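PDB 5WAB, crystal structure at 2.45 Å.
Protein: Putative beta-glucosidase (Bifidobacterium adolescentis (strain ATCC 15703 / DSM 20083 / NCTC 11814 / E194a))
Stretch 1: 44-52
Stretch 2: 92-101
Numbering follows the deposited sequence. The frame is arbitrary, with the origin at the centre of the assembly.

Stretch 1 44-52: DGPHGLRKS
Stretch 2, residues 92-101: AMAEECIQEK

How are the two backbones arranged? Residues 92-99 form the end of a helix that begins earlier in the chain, with phi/psi near -65/-40, while residues 44-52 run alongside as an irregular segment without helix or strand. The nearest CA pairs are Gly48 with Met93, 5.8 Å apart, and Lys51 with Glu100, 8.1 Å apart; from Gly48 to Lys51 the backbone advances in the same general direction as the helix from Met93 to Glu100. Gly45 (152/68) and Gly48 (141/151) adopt backbone angles that call for glycine, since a CB would be jammed against the preceding carbonyl. Between them come Pro46 (-67/-26) and His47 (-131/34), and Arg50 N donates to Asp44 O at 3.2 Å, tying the two ends of this loop together.

What fills the space beside the glycines? Met93 points toward stretch 1 in an m, t, p conformation, carrying its CE to 3.0 Å from Gly45 O and 3.8 Å from Gly48 N. These are packing contacts of a methyl group against backbone, not hydrogen bonds. The CB directions of Pro46 and His47 lead away, leaving mainly main chain to receive the thioether.

How does Leu49 join the helix? At phi/psi -59/125 its CA-to-CB bond points toward stretch 2, and in the t, p rotamer its methyls reach Glu96, Cys97 and Glu100. Leu49 CD1 lies 4.2 Å from Cys97 SG, an apolar contact, while Leu49 CD2 reaches 3.6 Å from Glu100 CG and 3.7 Å from Glu96 O. Glu96 O already accepts a hydrogen bond from Glu100 N at 3.1 Å, so the leucine methyl covers an acceptor that is satisfied. Glu96, m at chi1 and t at chi2, also directs its CB toward stretch 1, but both carboxylate oxygens are hydrogen-bonded elsewhere in the structure.

Where is the polar bonding concentrated? It gathers where the helix gives out. Lys51, at -92/-167, extends fully with all four chi angles t, and its NZ donates to Glu100 O at 2.9 Å and to Glu100 OE1 at 3.0 Å, the latter also a salt bridge. Glu100, at -98/12, is the first residue after the helix to leave helical phi/psi; its m, m side chain, with chi3 at -46°, brings OE1 to the same Lys51 ammonium that donates to Glu100 O. The other carboxylate oxygen is satisfied within stretch 2: Gln99 NE2 donates to Glu100 OE2 at 2.9 Å, nearly straight at 172°, from a side chain with chi1 and chi2 t and chi3 at -56°. Gln99 OE1 is bonded elsewhere in the structure.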

# COMPACT_ATOMS: atom_id res chain seq x y z
N ASP A 44 5.93 9.95 -13.03
CA ASP A 44 5.36 9.50 -11.77
C ASP A 44 3.85 9.31 -11.85
O ASP A 44 3.16 9.81 -12.75
CB ASP A 44 5.67 10.48 -10.65
CG ASP A 44 6.98 10.18 -9.98
OD1 ASP A 44 7.25 8.98 -9.75
OD2 ASP A 44 7.74 11.13 -9.71
N GLY A 45 3.34 8.59 -10.85
CA GLY A 45 1.92 8.50 -10.64
C GLY A 45 1.43 7.23 -9.98
O GLY A 45 0.75 6.42 -10.61
N PRO A 46 1.76 7.03 -8.70
CA PRO A 46 1.17 5.89 -7.99
C PRO A 46 -0.33 6.04 -7.79
O PRO A 46 -1.04 5.04 -7.66
CB PRO A 46 1.92 5.87 -6.65
CG PRO A 46 3.13 6.74 -6.87
CD PRO A 46 2.71 7.77 -7.86
N HIS A 47 -0.82 7.28 -7.76
CA HIS A 47 -2.25 7.53 -7.67
C HIS A 47 -2.70 8.54 -8.72
O HIS A 47 -3.62 9.33 -8.48
CB HIS A 47 -2.65 7.98 -6.27
CG HIS A 47 -1.89 9.17 -5.77
ND1 HIS A 47 -0.82 9.05 -4.91
CD2 HIS A 47 -2.04 10.49 -6.01
CE1 HIS A 47 -0.34 10.26 -4.64
NE2 HIS A 47 -1.07 11.15 -5.29
N GLY A 48 -2.08 8.53 -9.90
CA GLY A 48 -2.50 9.37 -11.00
C GLY A 48 -1.36 9.96 -11.80
O GLY A 48 -0.27 10.22 -11.29
N LEU A 49 -1.61 10.20 -13.09
CA LEU A 49 -0.59 10.75 -13.97
C LEU A 49 -0.11 12.10 -13.47
O LEU A 49 -0.90 13.02 -13.24
CB LEU A 49 -1.16 10.90 -15.38
CG LEU A 49 -0.24 11.56 -16.41
CD1 LEU A 49 1.01 10.73 -16.61
CD2 LEU A 49 -0.97 11.75 -17.71
N ARG A 50 1.21 12.23 -13.29
CA ARG A 50 1.84 13.49 -12.89
C ARG A 50 2.89 13.81 -13.94
O ARG A 50 4.08 13.53 -13.75
CB ARG A 50 2.43 13.40 -11.49
N LYS A 51 2.45 14.41 -15.04
CA LYS A 51 3.33 14.80 -16.13
C LYS A 51 3.79 16.25 -15.90
O LYS A 51 3.60 16.81 -14.82
CB LYS A 51 2.58 14.64 -17.45
CG LYS A 51 3.42 14.59 -18.71
CD LYS A 51 2.51 14.58 -19.91
CE LYS A 51 3.29 14.74 -21.21
NZ LYS A 51 2.37 14.82 -22.37
N SER A 52 4.38 16.87 -16.91
CA SER A 52 4.87 18.24 -16.79
C SER A 52 5.01 18.92 -18.15
O SER A 52 4.03 19.35 -18.76
CB SER A 52 6.21 18.26 -16.05
OG SER A 52 6.77 19.55 -16.07
N ALA A 92 -8.10 3.58 -15.68
CA ALA A 92 -8.25 5.01 -15.94
C ALA A 92 -6.89 5.70 -16.02
O ALA A 92 -6.67 6.54 -16.89
CB ALA A 92 -9.12 5.65 -14.86
N MET A 93 -5.97 5.34 -15.12
CA MET A 93 -4.62 5.89 -15.15
C MET A 93 -3.92 5.60 -16.48
O MET A 93 -3.22 6.46 -17.03
CB MET A 93 -3.80 5.33 -13.99
CG MET A 93 -4.25 5.82 -12.62
SD MET A 93 -3.54 4.89 -11.24
CE MET A 93 -1.79 5.09 -11.52
N ALA A 94 -4.10 4.39 -17.02
CA ALA A 94 -3.46 4.06 -18.30
C ALA A 94 -4.05 4.88 -19.44
O ALA A 94 -3.32 5.34 -20.32
CB ALA A 94 -3.60 2.57 -18.58
N GLU A 95 -5.37 5.07 -19.45
CA GLU A 95 -6.00 5.83 -20.52
C GLU A 95 -5.53 7.28 -20.51
O GLU A 95 -5.37 7.90 -21.56
CB GLU A 95 -7.52 5.75 -20.38
CG GLU A 95 -8.07 4.36 -20.63
CD GLU A 95 -9.56 4.28 -20.41
OE1 GLU A 95 -10.10 5.14 -19.67
OE2 GLU A 95 -10.20 3.36 -20.97
N GLU A 96 -5.29 7.84 -19.32
CA GLU A 96 -4.72 9.18 -19.28
C GLU A 96 -3.29 9.18 -19.79
O GLU A 96 -2.87 10.12 -20.48
CB GLU A 96 -4.80 9.74 -17.85
CG GLU A 96 -6.20 9.69 -17.27
CD GLU A 96 -6.38 10.56 -16.03
OE1 GLU A 96 -5.40 11.18 -15.57
OE2 GLU A 96 -7.52 10.62 -15.53
N CYS A 97 -2.54 8.11 -19.51
CA CYS A 97 -1.20 7.99 -20.07
C CYS A 97 -1.24 7.91 -21.59
O CYS A 97 -0.38 8.46 -22.27
CB CYS A 97 -0.49 6.76 -19.51
SG CYS A 97 -0.03 6.84 -17.78
N ILE A 98 -2.25 7.22 -22.13
CA ILE A 98 -2.36 7.06 -23.58
C ILE A 98 -2.63 8.40 -24.25
O ILE A 98 -2.10 8.68 -25.34
CB ILE A 98 -3.43 6.01 -23.93
CG1 ILE A 98 -2.98 4.63 -23.46
CG2 ILE A 98 -3.70 5.97 -25.42
CD1 ILE A 98 -4.04 3.56 -23.55
N GLN A 99 -3.43 9.26 -23.61
CA GLN A 99 -3.63 10.60 -24.14
C GLN A 99 -2.34 11.41 -24.11
O GLN A 99 -2.04 12.14 -25.06
CB GLN A 99 -4.72 11.32 -23.33
CG GLN A 99 -4.80 12.83 -23.59
CD GLN A 99 -5.89 13.51 -22.77
OE1 GLN A 99 -7.06 13.13 -22.82
NE2 GLN A 99 -5.50 14.53 -22.00
N GLU A 100 -1.55 11.27 -23.05
CA GLU A 100 -0.40 12.13 -22.82
C GLU A 100 0.91 11.51 -23.28
O GLU A 100 1.98 12.04 -22.96
CB GLU A 100 -0.32 12.50 -21.34
CG GLU A 100 -1.49 13.33 -20.86
CD GLU A 100 -1.55 14.68 -21.53
OE1 GLU A 100 -0.50 15.34 -21.62
OE2 GLU A 100 -2.65 15.07 -21.99
N LYS A 101 0.85 10.42 -24.04
CA LYS A 101 2.03 9.77 -24.62
C LYS A 101 3.04 9.38 -23.54
O LYS A 101 4.23 9.68 -23.63
CB LYS A 101 2.68 10.66 -25.68
CG LYS A 101 1.69 11.36 -26.62
CD LYS A 101 0.72 10.40 -27.30
CE LYS A 101 1.37 9.54 -28.36
NZ LYS A 101 0.31 8.77 -29.07